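Local coordinates for protein oligogalacturonate lyase (PDB 3PE7) that probably cleaves short oligogalacturonates, products of pectin breakdown, by beta-elimination in the cytoplasm, with a manganese ion bound in its seven-bladed beta-propeller, at residues A[158-172]-A[182-195]. Sequence-based numbering, arbitrary orientation.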
loop_
_atom_site.group_PDB
_atom_site.type_symbol
_atom_site.label_atom_id
_atom_site.label_comp_id
_atom_site.label_asym_id
_atom_site.label_seq_id
_atom_site.Cartn_x
_atom_site.Cartn_y
_atom_site.Cartn_z
ATOM N N PHE A 158 17.998 0.970 7.641
ATOM C CA PHE A 158 16.781 1.794 7.697
ATOM C C PHE A 158 16.781 2.667 8.948
ATOM O O PHE A 158 16.451 3.857 8.880
ATOM C CB PHE A 158 15.534 0.894 7.645
ATOM C CG PHE A 158 14.244 1.620 7.285
ATOM C CD1 PHE A 158 13.800 1.682 5.958
ATOM C CD2 PHE A 158 13.467 2.201 8.279
ATOM C CE1 PHE A 158 12.611 2.343 5.626
ATOM C CE2 PHE A 158 12.276 2.869 7.964
ATOM C CZ PHE A 158 11.841 2.934 6.643
ATOM N N HIS A 159 17.194 2.091 10.083
ATOM C CA HIS A 159 17.299 2.834 11.340
ATOM C C HIS A 159 18.335 3.956 11.282
ATOM O O HIS A 159 18.023 5.119 11.582
ATOM C CB HIS A 159 17.597 1.878 12.508
ATOM C CG HIS A 159 17.644 2.553 13.845
ATOM N ND1 HIS A 159 18.811 3.045 14.389
ATOM C CD2 HIS A 159 16.666 2.831 14.737
ATOM C CE1 HIS A 159 18.552 3.582 15.569
ATOM N NE2 HIS A 159 17.257 3.475 15.798
ATOM N N GLU A 160 19.555 3.616 10.864
ATOM C CA GLU A 160 20.676 4.560 10.820
ATOM C C GLU A 160 20.499 5.670 9.792
ATOM O O GLU A 160 21.031 6.776 9.958
ATOM C CB GLU A 160 21.999 3.823 10.547
ATOM C CG GLU A 160 22.431 2.864 11.683
ATOM C CD GLU A 160 22.578 3.554 13.027
ATOM O OE1 GLU A 160 23.277 4.589 13.102
ATOM O OE2 GLU A 160 22.002 3.047 14.016
ATOM N N PHE A 161 19.757 5.372 8.725
ATOM C CA PHE A 161 19.569 6.328 7.637
ATOM C C PHE A 161 18.923 7.627 8.131
ATOM O O PHE A 161 19.262 8.718 7.662
ATOM C CB PHE A 161 18.709 5.699 6.543
ATOM C CG PHE A 161 18.638 6.516 5.296
ATOM C CD1 PHE A 161 19.793 6.800 4.560
ATOM C CD2 PHE A 161 17.419 7.009 4.846
ATOM C CE1 PHE A 161 19.719 7.566 3.393
ATOM C CE2 PHE A 161 17.347 7.766 3.673
ATOM C CZ PHE A 161 18.497 8.045 2.951
ATOM N N TYR A 162 17.996 7.482 9.066
ATOM C CA TYR A 162 17.270 8.621 9.641
ATOM C C TYR A 162 18.213 9.714 10.181
ATOM O O TYR A 162 17.980 10.903 9.973
ATOM C CB TYR A 162 16.338 8.125 10.748
ATOM C CG TYR A 162 15.799 9.209 11.668
ATOM C CD1 TYR A 162 16.299 9.363 12.969
ATOM C CD2 TYR A 162 14.792 10.068 11.243
ATOM C CE1 TYR A 162 15.808 10.357 13.818
ATOM C CE2 TYR A 162 14.297 11.073 12.080
ATOM C CZ TYR A 162 14.807 11.209 13.366
ATOM O OH TYR A 162 14.310 12.187 14.200
ATOM N N PHE A 163 19.290 9.295 10.833
ATOM C CA PHE A 163 20.203 10.234 11.486
ATOM C C PHE A 163 21.105 10.992 10.515
ATOM O O PHE A 163 21.726 11.995 10.903
ATOM C CB PHE A 163 21.049 9.496 12.528
ATOM C CG PHE A 163 20.237 8.807 13.582
ATOM C CD1 PHE A 163 19.830 9.493 14.723
ATOM C CD2 PHE A 163 19.867 7.472 13.433
ATOM C CE1 PHE A 163 19.075 8.847 15.710
ATOM C CE2 PHE A 163 19.103 6.815 14.420
ATOM C CZ PHE A 163 18.713 7.506 15.555
ATOM N N THR A 164 21.166 10.536 9.263
ATOM C CA THR A 164 21.991 11.179 8.239
ATOM C C THR A 164 21.382 12.457 7.667
ATOM O O THR A 164 22.048 13.176 6.941
ATOM C CB THR A 164 22.326 10.229 7.064
ATOM O OG1 THR A 164 21.132 9.903 6.350
ATOM C CG2 THR A 164 23.013 8.949 7.552
ATOM N N LYS A 165 20.116 12.728 7.996
ATOM C CA LYS A 165 19.413 13.916 7.483
ATOM C C LYS A 165 19.539 14.060 5.970
ATOM O O LYS A 165 20.066 15.072 5.468
ATOM C CB LYS A 165 19.893 15.198 8.187
ATOM C CG LYS A 165 19.441 15.317 9.627
ATOM C CD LYS A 165 19.861 16.653 10.226
ATOM C CE LYS A 165 19.948 16.570 11.731
ATOM N NZ LYS A 165 18.626 16.722 12.414
ATOM N N PRO A 166 19.060 13.051 5.225
ATOM C CA PRO A 166 19.200 13.068 3.772
ATOM C C PRO A 166 18.387 14.192 3.146
ATOM O O PRO A 166 17.323 14.550 3.666
ATOM C CB PRO A 166 18.606 11.726 3.344
ATOM C CG PRO A 166 17.616 11.380 4.458
ATOM C CD PRO A 166 18.287 11.886 5.707
ATOM N N CYS A 167 18.899 14.732 2.045
ATOM C CA CYS A 167 18.191 15.735 1.265
ATOM C C CYS A 167 17.109 15.054 0.427
ATOM O O CYS A 167 17.404 14.285 -0.490
ATOM C CB CYS A 167 19.149 16.498 0.367
ATOM S SG CYS A 167 18.317 17.742 -0.664
ATOM N N CYS A 168 15.856 15.330 0.781
ATOM C CA CYS A 168 14.706 14.759 0.111
ATOM C C CYS A 168 13.854 15.861 -0.477
ATOM O O CYS A 168 13.661 16.901 0.153
ATOM C CB CYS A 168 13.846 13.995 1.123
ATOM S SG CYS A 168 14.689 12.616 1.915
ATOM N N ARG A 169 13.338 15.610 -1.664
ATOM C CA ARG A 169 12.359 16.493 -2.261
ATOM C C ARG A 169 11.066 15.749 -2.593
ATOM O O ARG A 169 11.066 14.631 -3.111
ATOM C CB ARG A 169 12.937 17.241 -3.478
ATOM C CG ARG A 169 13.399 16.377 -4.629
ATOM C CD ARG A 169 14.193 17.209 -5.649
ATOM N NE ARG A 169 14.330 16.485 -6.908
ATOM C CZ ARG A 169 14.852 16.974 -8.025
ATOM N NH1 ARG A 169 15.341 18.219 -8.064
ATOM N NH2 ARG A 169 14.907 16.205 -9.106
ATOM N N LEU A 170 9.960 16.403 -2.256
ATOM C CA LEU A 170 8.628 15.897 -2.545
ATOM C C LEU A 170 8.282 16.448 -3.921
ATOM O O LEU A 170 8.155 17.666 -4.096
ATOM C CB LEU A 170 7.659 16.425 -1.482
ATOM C CG LEU A 170 6.293 15.751 -1.320
ATOM C CD1 LEU A 170 5.583 16.400 -0.125
ATOM C CD2 LEU A 170 5.453 15.877 -2.557
ATOM N N MET A 171 8.172 15.552 -4.893
ATOM C CA MET A 171 7.974 15.922 -6.283
ATOM C C MET A 171 6.531 15.771 -6.688
ATOM O O MET A 171 5.851 14.863 -6.245
ATOM C CB MET A 171 8.822 15.048 -7.212
ATOM C CG MET A 171 10.328 15.182 -6.995
ATOM S SD MET A 171 10.865 16.868 -7.305
ATOM C CE MET A 171 10.364 17.079 -9.013
ATOM N N ARG A 172 6.062 16.656 -7.555
ATOM C CA ARG A 172 4.848 16.326 -8.259
ATOM C C ARG A 172 5.101 16.297 -9.756
ATOM O O ARG A 172 5.846 17.142 -10.300
ATOM C CB ARG A 172 3.666 17.183 -7.822
ATOM C CG ARG A 172 3.687 18.572 -8.288
ATOM C CD ARG A 172 2.253 19.090 -8.385
ATOM N NE ARG A 172 2.197 20.197 -9.334
ATOM C CZ ARG A 172 2.401 21.472 -9.021
ATOM N NH1 ARG A 172 2.653 21.830 -7.768
ATOM N NH2 ARG A 172 2.335 22.395 -9.971
ATOM N N VAL A 182 9.049 20.747 -7.765
ATOM C CA VAL A 182 9.373 20.496 -6.365
ATOM C C VAL A 182 8.332 21.184 -5.500
ATOM O O VAL A 182 8.129 22.410 -5.596
ATOM C CB VAL A 182 10.806 20.983 -5.982
ATOM C CG1 VAL A 182 11.081 20.736 -4.496
ATOM C CG2 VAL A 182 11.860 20.311 -6.853
ATOM N N ILE A 183 7.663 20.403 -4.652
ATOM C CA ILE A 183 6.685 20.943 -3.713
ATOM C C ILE A 183 7.407 21.357 -2.428
ATOM O O ILE A 183 7.085 22.377 -1.814
ATOM C CB ILE A 183 5.545 19.901 -3.413
ATOM C CG1 ILE A 183 4.778 19.540 -4.689
ATOM C CG2 ILE A 183 4.576 20.419 -2.360
ATOM C CD1 ILE A 183 3.515 18.653 -4.437
ATOM N N LEU A 184 8.400 20.555 -2.037
ATOM C CA LEU A 184 9.112 20.723 -0.777
ATOM C C LEU A 184 10.476 20.052 -0.866
ATOM O O LEU A 184 10.608 18.978 -1.460
ATOM C CB LEU A 184 8.317 20.097 0.379
ATOM C CG LEU A 184 8.921 20.061 1.782
ATOM C CD1 LEU A 184 9.058 21.450 2.421
ATOM C CD2 LEU A 184 8.094 19.124 2.690
ATOM N N GLN A 185 11.487 20.688 -0.282
ATOM C CA GLN A 185 12.822 20.088 -0.204
ATOM C C GLN A 185 13.439 20.432 1.140
ATOM O O GLN A 185 13.499 21.610 1.517
ATOM C CB GLN A 185 13.715 20.535 -1.369
ATOM C CG GLN A 185 15.126 19.924 -1.336
ATOM C CD GLN A 185 15.897 20.180 -2.611
ATOM O OE1 GLN A 185 15.398 19.928 -3.715
ATOM N NE2 GLN A 185 17.133 20.667 -2.469
ATOM N N GLU A 186 13.843 19.391 1.877
ATOM C CA GLU A 186 14.399 19.519 3.226
ATOM C C GLU A 186 15.502 18.500 3.453
ATOM O O GLU A 186 15.525 17.456 2.793
ATOM C CB GLU A 186 13.318 19.300 4.298
ATOM C CG GLU A 186 12.216 20.358 4.307
ATOM C CD GLU A 186 11.161 20.124 5.383
ATOM O OE1 GLU A 186 10.891 18.945 5.738
ATOM O OE2 GLU A 186 10.586 21.130 5.864
ATOM N N ASN A 187 16.399 18.803 4.396
ATOM C CA ASN A 187 17.416 17.846 4.827
ATOM C C ASN A 187 16.912 17.004 5.997
ATOM O O ASN A 187 17.470 16.999 7.101
ATOM C CB ASN A 187 18.731 18.561 5.153
ATOM C CG ASN A 187 19.388 19.160 3.923
ATOM O OD1 ASN A 187 19.055 18.822 2.781
ATOM N ND2 ASN A 187 20.326 20.069 4.150
ATOM N N GLN A 188 15.803 16.315 5.756
ATOM C CA GLN A 188 15.316 15.283 6.676
ATOM C C GLN A 188 14.556 14.245 5.857
ATOM O O GLN A 188 14.076 14.526 4.763
ATOM C CB GLN A 188 14.465 15.854 7.827
ATOM C CG GLN A 188 13.042 16.330 7.481
ATOM C CD GLN A 188 12.388 17.078 8.641
ATOM O OE1 GLN A 188 12.425 16.629 9.794
ATOM N NE2 GLN A 188 11.807 18.242 8.344
ATOM N N TRP A 189 14.466 13.036 6.389
ATOM C CA TRP A 189 13.880 11.925 5.639
ATOM C C TRP A 189 12.370 12.116 5.468
ATOM O O TRP A 189 11.613 12.041 6.441
ATOM C CB TRP A 189 14.140 10.630 6.393
ATOM C CG TRP A 189 13.945 9.383 5.594
ATOM C CD1 TRP A 189 13.515 9.273 4.300
ATOM C CD2 TRP A 189 14.168 8.054 6.059
ATOM N NE1 TRP A 189 13.463 7.939 3.929
ATOM C CE2 TRP A 189 13.856 7.178 4.996
ATOM C CE3 TRP A 189 14.601 7.514 7.285
ATOM C CZ2 TRP A 189 13.966 5.787 5.115
ATOM C CZ3 TRP A 189 14.722 6.136 7.402
ATOM C CH2 TRP A 189 14.400 5.286 6.314
ATOM N N LEU A 190 11.958 12.376 4.232
ATOM C CA LEU A 190 10.540 12.494 3.884
ATOM C C LEU A 190 10.049 11.218 3.221
ATOM O O LEU A 190 10.784 10.558 2.475
ATOM C CB LEU A 190 10.325 13.679 2.946
ATOM C CG LEU A 190 10.800 15.022 3.508
ATOM C CD1 LEU A 190 10.499 16.106 2.501
ATOM C CD2 LEU A 190 10.167 15.348 4.858
ATOM N N GLY A 191 8.796 10.866 3.493
ATOM C CA GLY A 191 8.246 9.624 2.976
ATOM C C GLY A 191 6.750 9.672 2.714
ATOM O O GLY A 191 6.065 10.643 3.069
ATOM N N HIS A 192 6.272 8.611 2.073
ATOM C CA HIS A 192 4.833 8.313 1.895
ATOM C C HIS A 192 3.972 9.530 1.493
ATOM O O HIS A 192 2.983 9.843 2.183
ATOM C CB HIS A 192 4.274 7.624 3.162
ATOM C CG HIS A 192 2.943 6.945 2.962
ATOM N ND1 HIS A 192 1.978 6.899 3.952
ATOM C CD2 HIS A 192 2.412 6.307 1.892
ATOM C CE1 HIS A 192 0.910 6.269 3.496
ATOM N NE2 HIS A 192 1.152 5.885 2.254
ATOM N N PRO A 193 4.334 10.231 0.403
ATOM C CA PRO A 193 3.424 11.314 0.005
ATOM C C PRO A 193 2.172 10.743 -0.657
ATOM O O PRO A 193 2.269 9.837 -1.478
ATOM C CB PRO A 193 4.255 12.127 -0.994
ATOM C CG PRO A 193 5.204 11.108 -1.590
ATOM C CD PRO A 193 5.556 10.219 -0.428
ATOM N N ILE A 194 1.006 11.268 -0.289
ATOM C CA ILE A 194 -0.255 10.742 -0.793
ATOM C C ILE A 194 -1.208 11.921 -1.034
ATOM O O ILE A 194 -1.533 12.657 -0.093
ATOM C CB ILE A 194 -0.875 9.695 0.189
ATOM C CG1 ILE A 194 -0.694 10.132 1.649
ATOM C CG2 ILE A 194 -0.263 8.264 -0.057
ATOM C CD1 ILE A 194 -1.372 9.259 2.731
ATOM N N TYR A 195 -1.615 12.109 -2.287
ATOM C CA TYR A 195 -2.683 13.081 -2.622
ATOM C C TYR A 195 -3.947 12.739 -1.819
ATOM O O TYR A 195 -4.317 11.571 -1.728
ATOM C CB TYR A 195 -3.036 13.014 -4.114
ATOM C CG TYR A 195 -2.339 14.032 -4.991
ATOM C CD1 TYR A 195 -1.460 13.627 -6.005
ATOM C CD2 TYR A 195 -2.592 15.400 -4.838
ATOM C CE1 TYR A 195 -0.824 14.573 -6.827
ATOM C CE2 TYR A 195 -1.976 16.333 -5.633
ATOM C CZ TYR A 195 -1.097 15.920 -6.630
ATOM O OH TYR A 195 -0.507 16.863 -7.423
HETATM O O HOH W 1 16.196 12.727 8.686
HETATM O O HOH W 2 15.961 20.286 -6.220
#
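F158 turns the face of its ring to the six-membered ring of W189. CH2 of W189 points at the middle of that face, 3.5 Å from F158 CZ, with the planes at 56°. F161 meets the same indole differently. With CG anti to the backbone N (chi1 -171°) its ring reaches the indole, and the CD2 edge stands over one indole face at 90°, with CD2 3.6 Å from W189 CE2. Y127 adds a further edge-to-face partner to W189. Y162 brings CB to the indole rim, and a water joins its O to W189 N. P166 CG packs on W189 CB.

At C168 the chain pairs with E186 through two backbone hydrogen bonds. C168 SG takes a long, straight bond from L190 N at 3.6 Å. R169 runs alongside Q185, and a water links R169 NH1 to Q185 OE1. R169 NH2 forms a salt bridge with E143. L170 N bonds L184 O at 2.8 Å, while L170 O receives I183 N. I183 and L184 thus both face L170, a classic beta bulge. L170 CD2 also touches I183 CD1, and M171 SD rests 3.6 Å from V182 CG2. R172 lays its CB against I183 CD1.

Strands 168-174 and 180-186 form the outer antiparallel hairpin of one propeller blade. Strand 190-196 begins the next blade. W189, just before it, packs its indole against F158 and F161 of helix 155-161 where one blade passes to the next in the seven-bladed beta-propeller.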